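Inactive glucansucrase (PDB 5JBD) is an inactive glucansucrase of Lactobacillus reuteri, a glycoside hydrolase family 70 protein built around a circularly permuted (beta/alpha)8 barrel and holding a calcium ion. Local coordinates at residues 261-266 and 278-283; 315-320 and 337-342. One frame throughout, in Å; residues are numbered along the deposited sequence.

Contact 1. Residues 261-266 and 278-283; sequences FLLNYG and DGFRVD
Leu263, in the last turn of helix 249-263, comes nearest to Asp278 at the entry of strand 279-282, their CA atoms 6.0 Å apart; the contact across this join is apolar, leucine side chains against a phenylalanine ring and the adjoining backbone. The ring of Phe280 carries most of it, its outer end meeting two consecutive leucines of the helix. Leu263 presents its branch point, CG, to the tip of the ring at 3.7 Å from Phe280 CZ, and the two side chains cross at about a right angle. CD2 of the same leucine turns onto the backbone, 3.8 Å from Asp278 C. Leu262 comes to the edge of the ring instead, near its plane, with CB 3.8 Å from Phe280 CE1 and CD1 close behind. Phe280 has CG anti to its carbonyl carbon (chi1 -58°), which swings the ring back along the strand toward the helix end. The carboxylate of Asp278 leads the other way: OD2 is bound by His738 and by the backbone N of Val744. Met296 of helix 291-304 and Ile748 of strand 743-748 also touch Phe280, and Tyr304 of the same helix 291-304 touches Leu263, so that the tail of helix 249-263, the neighbouring helix 291-304 and strand 279-282 meet in one buried apolar layer.

Contact 2. Residues 315-320 and 337-342; sequences DHLSYN and PQLYMD
Tyr319 and Leu339 form the bridge between strands 319-320 and 340-341, the point where the ring of parallel strands in the (beta/alpha)8 barrel closes. Their CA atoms lie 4.3 Å apart, and Leu339 bonds to the residues before and after Tyr319: Leu339 N donates to Ser318 O at 2.9 Å, and Leu339 O accepts from Asn320 N at 3.0 Å, both bonds nearly straight. This one residue gripping two is the parallel-strand pattern, here kept to a single bridge. Beyond the bridge, where the next bond of the pattern would join Met341 N to Asn320 O, a water stands between them, accepting from the first and donating to the second, 3.1 Å from Asn320 O; that carbonyl also accepts from Trp386 NE1. Leu317, Tyr319 and Leu339 share one face of this barrel seam; Asn320 and Gln338 lie on the other. On the first, Tyr319 CB packs on Leu339 CB at 3.8 Å, and Leu317 CD1 meets Leu339 CD1 tip to tip, the two leucines at about a right angle. The Tyr319 ring leads away to Trp386, its hydroxyl bonded to Gln745 OE1. The other face, toward helices 291-304 and 326-333, holds an amide pair. Gln338, bent at chi2 (93°), brings OE1 to Asn320 ND2 at 3.0 Å; the donor is tilted from the Gln338 carbonyl plane, and the amide planes stand 32° apart. Gln338 NE2 is spent on Leu293 O, so both ends of this amide are held. Asn320 OD1, by contrast, is buried against the aliphatic part of Gln338, 3.3 Å from its CB, and has no hydrogen-bond partner in the model.

From the N terminus, helix 249-263 comes first, and contact 1 closes the connection that runs through the short helix 265-269 into strand 279-282. Helix 291-304 and the short helix 310-315 then bring the chain to strand 319-320, and contact 2 closes around helix 326-333, joining the strands of a beta-alpha-beta unit. The contacts follow in series, neither nested nor crossed. They meet directly, because strands 279-282 and 319-320 are neighbours in the barrel: Val282 N lies 2.8 Å from Tyr319 O and Asp278 O 2.7 Å from His316 ND1, both probable hydrogen bonds. Contact 1 thus ties a strand to the outer helical layer, and contact 2 carries the same sheet on to strand 340-341.

Contact 1. Residues 261-266 and 278-283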
loop_
_atom_site.group_PDB
_atom_site.type_symbol
_atom_site.label_atom_id
_atom_site.label_comp_id
_atom_site.label_asym_id
_atom_site.label_seq_id
_atom_site.Cartn_x
_atom_site.Cartn_y
_atom_site.Cartn_z
ATOM N N PHE A 261 -14.839 -3.071 -14.395
ATOM C CA PHE A 261 -13.947 -2.352 -15.319
ATOM C C PHE A 261 -12.611 -3.064 -15.490
ATOM O O PHE A 261 -12.171 -3.342 -16.609
ATOM C CB PHE A 261 -13.731 -0.926 -14.791
ATOM C CG PHE A 261 -12.739 -0.100 -15.569
ATOM C CD1 PHE A 261 -13.103 0.517 -16.759
ATOM C CD2 PHE A 261 -11.455 0.117 -15.069
ATOM C CE1 PHE A 261 -12.196 1.309 -17.460
ATOM C CE2 PHE A 261 -10.550 0.913 -15.760
ATOM C CZ PHE A 261 -10.918 1.502 -16.963
ATOM N N LEU A 262 -11.979 -3.390 -14.372
ATOM C CA LEU A 262 -10.674 -4.055 -14.404
ATOM C C LEU A 262 -10.751 -5.456 -15.026
ATOM O O LEU A 262 -9.860 -5.844 -15.779
ATOM C CB LEU A 262 -10.059 -4.094 -13.010
ATOM C CG LEU A 262 -9.687 -2.716 -12.441
ATOM C CD1 LEU A 262 -9.376 -2.844 -10.974
ATOM C CD2 LEU A 262 -8.523 -2.073 -13.195
ATOM N N LEU A 263 -11.846 -6.170 -14.770
ATOM C CA LEU A 263 -12.051 -7.515 -15.317
ATOM C C LEU A 263 -12.376 -7.524 -16.812
ATOM O O LEU A 263 -12.382 -8.598 -17.424
ATOM C CB LEU A 263 -13.153 -8.266 -14.543
ATOM C CG LEU A 263 -12.876 -8.654 -13.081
ATOM C CD1 LEU A 263 -14.176 -8.988 -12.350
ATOM C CD2 LEU A 263 -11.900 -9.821 -12.955
ATOM N N ASN A 264 -12.645 -6.342 -17.386
ATOM C CA ASN A 264 -12.889 -6.167 -18.810
ATOM C C ASN A 264 -12.090 -4.986 -19.411
ATOM O O ASN A 264 -12.509 -4.406 -20.417
ATOM C CB ASN A 264 -14.396 -5.946 -19.017
ATOM C CG ASN A 264 -15.202 -7.176 -18.675
ATOM O OD1 ASN A 264 -15.275 -8.105 -19.462
ATOM N ND2 ASN A 264 -15.774 -7.200 -17.491
ATOM N N TYR A 265 -10.935 -4.674 -18.816
ATOM C CA TYR A 265 -10.189 -3.428 -19.102
ATOM C C TYR A 265 -9.983 -3.117 -20.593
ATOM O O TYR A 265 -10.415 -2.057 -21.089
ATOM C CB TYR A 265 -8.844 -3.413 -18.356
ATOM C CG TYR A 265 -8.023 -2.175 -18.641
ATOM C CD1 TYR A 265 -8.405 -0.938 -18.129
ATOM C CD2 TYR A 265 -6.897 -2.229 -19.453
ATOM C CE1 TYR A 265 -7.688 0.212 -18.408
ATOM C CE2 TYR A 265 -6.148 -1.085 -19.715
ATOM C CZ TYR A 265 -6.552 0.130 -19.184
ATOM O OH TYR A 265 -5.861 1.279 -19.468
ATOM N N GLY A 266 -9.315 -4.014 -21.307
ATOM C CA GLY A 266 -9.008 -3.778 -22.720
ATOM C C GLY A 266 -10.262 -3.588 -23.581
ATOM O O GLY A 266 -10.334 -2.660 -24.403
ATOM N N ASP A 278 -7.960 -11.166 -14.908
ATOM C CA ASP A 278 -8.668 -12.402 -14.587
ATOM C C ASP A 278 -9.119 -12.469 -13.130
ATOM O O ASP A 278 -10.049 -13.216 -12.793
ATOM C CB ASP A 278 -7.765 -13.594 -14.878
ATOM C CG ASP A 278 -7.348 -13.651 -16.331
ATOM O OD1 ASP A 278 -8.219 -13.938 -17.187
ATOM O OD2 ASP A 278 -6.160 -13.359 -16.624
ATOM N N GLY A 279 -8.454 -11.715 -12.267
ATOM C CA GLY A 279 -8.764 -11.716 -10.851
ATOM C C GLY A 279 -7.995 -10.641 -10.127
ATOM O O GLY A 279 -7.376 -9.786 -10.776
ATOM N N PHE A 280 -8.035 -10.679 -8.795
ATOM C CA PHE A 280 -7.450 -9.620 -7.972
ATOM C C PHE A 280 -6.517 -10.081 -6.868
ATOM O O PHE A 280 -6.719 -11.136 -6.243
ATOM C CB PHE A 280 -8.560 -8.795 -7.330
ATOM C CG PHE A 280 -9.489 -8.178 -8.325
ATOM C CD1 PHE A 280 -9.042 -7.147 -9.156
ATOM C CD2 PHE A 280 -10.801 -8.620 -8.454
ATOM C CE1 PHE A 280 -9.890 -6.568 -10.084
ATOM C CE2 PHE A 280 -11.653 -8.036 -9.386
ATOM C CZ PHE A 280 -11.201 -7.013 -10.199
ATOM N N ARG A 281 -5.489 -9.270 -6.638
ATOM C CA ARG A 281 -4.759 -9.257 -5.389
ATOM C C ARG A 281 -5.377 -8.120 -4.590
ATOM O O ARG A 281 -5.339 -6.972 -5.029
ATOM C CB ARG A 281 -3.260 -9.057 -5.650
ATOM C CG ARG A 281 -2.371 -9.061 -4.422
ATOM C CD ARG A 281 -2.303 -7.700 -3.748
ATOM N NE ARG A 281 -1.240 -7.595 -2.745
ATOM C CZ ARG A 281 -0.990 -6.497 -2.026
ATOM N NH1 ARG A 281 -1.722 -5.402 -2.187
ATOM N NH2 ARG A 281 0.016 -6.483 -1.163
ATOM N N VAL A 282 -5.962 -8.421 -3.431
ATOM C CA VAL A 282 -6.754 -7.434 -2.700
ATOM C C VAL A 282 -5.914 -6.734 -1.628
ATOM O O VAL A 282 -5.588 -7.321 -0.582
ATOM C CB VAL A 282 -8.025 -8.058 -2.099
ATOM C CG1 VAL A 282 -8.870 -6.987 -1.425
ATOM C CG2 VAL A 282 -8.827 -8.771 -3.186
ATOM N N ASP A 283 -5.545 -5.483 -1.908
ATOM C CA ASP A 283 -4.710 -4.694 -1.000
ATOM C C ASP A 283 -5.455 -4.339 0.276
ATOM O O ASP A 283 -6.648 -3.987 0.234
ATOM C CB ASP A 283 -4.284 -3.394 -1.687
ATOM C CG ASP A 283 -3.326 -2.566 -0.839
ATOM O OD1 ASP A 283 -2.210 -3.053 -0.535
ATOM O OD2 ASP A 283 -3.702 -1.436 -0.493
#

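Contact 2. Residues 315-320 and 337-342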
loop_
_atom_site.group_PDB
_atom_site.type_symbol
_atom_site.label_atom_id
_atom_site.label_comp_id
_atom_site.label_asym_id
_atom_site.label_seq_id
_atom_site.Cartn_x
_atom_site.Cartn_y
_atom_site.Cartn_z
ATOM N N ASP A 315 -9.306 -20.358 -12.518
ATOM C CA ASP A 315 -9.063 -19.444 -13.652
ATOM C C ASP A 315 -9.197 -17.966 -13.254
ATOM O O ASP A 315 -8.651 -17.089 -13.942
ATOM C CB ASP A 315 -10.008 -19.737 -14.819
ATOM C CG ASP A 315 -9.610 -20.973 -15.632
ATOM O OD1 ASP A 315 -8.489 -21.488 -15.490
ATOM O OD2 ASP A 315 -10.448 -21.449 -16.424
ATOM N N HIS A 316 -9.918 -17.688 -12.162
ATOM C CA HIS A 316 -10.087 -16.319 -11.658
ATOM C C HIS A 316 -9.493 -16.173 -10.257
ATOM O O HIS A 316 -10.077 -15.556 -9.366
ATOM C CB HIS A 316 -11.577 -15.941 -11.736
ATOM C CG HIS A 316 -12.096 -15.924 -13.141
ATOM N ND1 HIS A 316 -11.870 -14.864 -13.999
ATOM C CD2 HIS A 316 -12.778 -16.852 -13.859
ATOM C CE1 HIS A 316 -12.402 -15.137 -15.179
ATOM N NE2 HIS A 316 -12.960 -16.332 -15.120
ATOM N N LEU A 317 -8.285 -16.726 -10.090
ATOM C CA LEU A 317 -7.606 -16.740 -8.801
ATOM C C LEU A 317 -7.578 -15.360 -8.203
ATOM O O LEU A 317 -7.148 -14.418 -8.864
ATOM C CB LEU A 317 -6.164 -17.248 -8.961
ATOM C CG LEU A 317 -5.437 -17.641 -7.671
ATOM C CD1 LEU A 317 -6.106 -18.838 -6.993
ATOM C CD2 LEU A 317 -3.961 -17.922 -7.961
ATOM N N SER A 318 -8.057 -15.238 -6.968
ATOM C CA SER A 318 -7.981 -13.997 -6.217
ATOM C C SER A 318 -7.452 -14.269 -4.808
ATOM O O SER A 318 -7.716 -15.328 -4.228
ATOM C CB SER A 318 -9.354 -13.297 -6.190
ATOM O OG SER A 318 -9.769 -12.943 -7.518
ATOM N N TYR A 319 -6.715 -13.307 -4.260
ATOM C CA TYR A 319 -5.963 -13.513 -3.021
ATOM C C TYR A 319 -5.826 -12.221 -2.231
ATOM O O TYR A 319 -5.524 -11.153 -2.819
ATOM C CB TYR A 319 -4.584 -14.152 -3.301
ATOM C CG TYR A 319 -3.850 -13.720 -4.572
ATOM C CD1 TYR A 319 -4.134 -14.317 -5.806
ATOM C CD2 TYR A 319 -2.805 -12.790 -4.528
ATOM C CE1 TYR A 319 -3.460 -13.948 -6.972
ATOM C CE2 TYR A 319 -2.124 -12.420 -5.687
ATOM C CZ TYR A 319 -2.451 -13.010 -6.909
ATOM O OH TYR A 319 -1.767 -12.665 -8.069
ATOM N N ASN A 320 -6.054 -12.315 -0.918
ATOM C CA ASN A 320 -6.167 -11.146 -0.038
ATOM C C ASN A 320 -4.899 -10.902 0.726
ATOM O O ASN A 320 -4.401 -11.809 1.375
ATOM C CB ASN A 320 -7.306 -11.333 0.979
ATOM C CG ASN A 320 -8.681 -11.343 0.336
ATOM O OD1 ASN A 320 -8.823 -11.055 -0.847
ATOM N ND2 ASN A 320 -9.700 -11.712 1.113
ATOM N N PRO A 337 -13.935 -17.280 -0.715
ATOM C CA PRO A 337 -14.029 -16.516 -1.963
ATOM C C PRO A 337 -12.680 -15.958 -2.478
ATOM O O PRO A 337 -12.538 -15.706 -3.685
ATOM C CB PRO A 337 -14.996 -15.397 -1.604
ATOM C CG PRO A 337 -14.804 -15.199 -0.145
ATOM C CD PRO A 337 -14.572 -16.577 0.408
ATOM N N GLN A 338 -11.718 -15.778 -1.577
ATOM C CA GLN A 338 -10.318 -15.439 -1.922
ATOM C C GLN A 338 -9.363 -16.274 -1.079
ATOM O O GLN A 338 -9.763 -16.811 -0.051
ATOM C CB GLN A 338 -10.048 -13.964 -1.633
ATOM C CG GLN A 338 -10.949 -12.998 -2.402
ATOM C CD GLN A 338 -12.192 -12.573 -1.647
ATOM O OE1 GLN A 338 -12.191 -12.462 -0.407
ATOM N NE2 GLN A 338 -13.258 -12.271 -2.402
ATOM N N LEU A 339 -8.102 -16.354 -1.496
ATOM C CA LEU A 339 -7.061 -17.001 -0.696
ATOM C C LEU A 339 -6.647 -16.158 0.510
ATOM O O LEU A 339 -6.556 -14.929 0.426
ATOM C CB LEU A 339 -5.814 -17.282 -1.524
ATOM C CG LEU A 339 -5.986 -18.070 -2.819
ATOM C CD1 LEU A 339 -4.617 -18.376 -3.415
ATOM C CD2 LEU A 339 -6.778 -19.342 -2.574
ATOM N N TYR A 340 -6.400 -16.845 1.616
ATOM C CA TYR A 340 -5.834 -16.271 2.845
ATOM C C TYR A 340 -4.307 -16.109 2.697
ATOM O O TYR A 340 -3.641 -17.024 2.211
ATOM C CB TYR A 340 -6.162 -17.198 4.063
ATOM C CG TYR A 340 -5.298 -16.915 5.259
ATOM C CD1 TYR A 340 -5.497 -15.772 6.011
ATOM C CD2 TYR A 340 -4.257 -17.778 5.632
ATOM C CE1 TYR A 340 -4.672 -15.464 7.084
ATOM C CE2 TYR A 340 -3.442 -17.490 6.721
ATOM C CZ TYR A 340 -3.644 -16.320 7.433
ATOM O OH TYR A 340 -2.827 -15.990 8.499
ATOM N N MET A 341 -3.735 -14.983 3.140
ATOM C CA MET A 341 -2.259 -14.806 3.099
ATOM C C MET A 341 -1.601 -15.391 4.348
ATOM O O MET A 341 -1.805 -14.897 5.460
ATOM C CB MET A 341 -1.866 -13.325 2.955
ATOM C CG MET A 341 -0.393 -13.117 2.627
ATOM S SD MET A 341 0.037 -11.451 2.072
ATOM C CE MET A 341 0.702 -10.732 3.572
ATOM N N ASP A 342 -0.810 -16.446 4.166
ATOM C CA ASP A 342 -0.153 -17.140 5.287
ATOM C C ASP A 342 1.117 -16.398 5.731
ATOM O O ASP A 342 2.245 -16.850 5.495
ATOM C CB ASP A 342 0.138 -18.607 4.902
ATOM C CG ASP A 342 0.661 -19.443 6.061
ATOM O OD1 ASP A 342 0.533 -19.064 7.256
ATOM O OD2 ASP A 342 1.189 -20.523 5.776
HETATM O O HOH W 1 -5.388 -12.733 4.163
#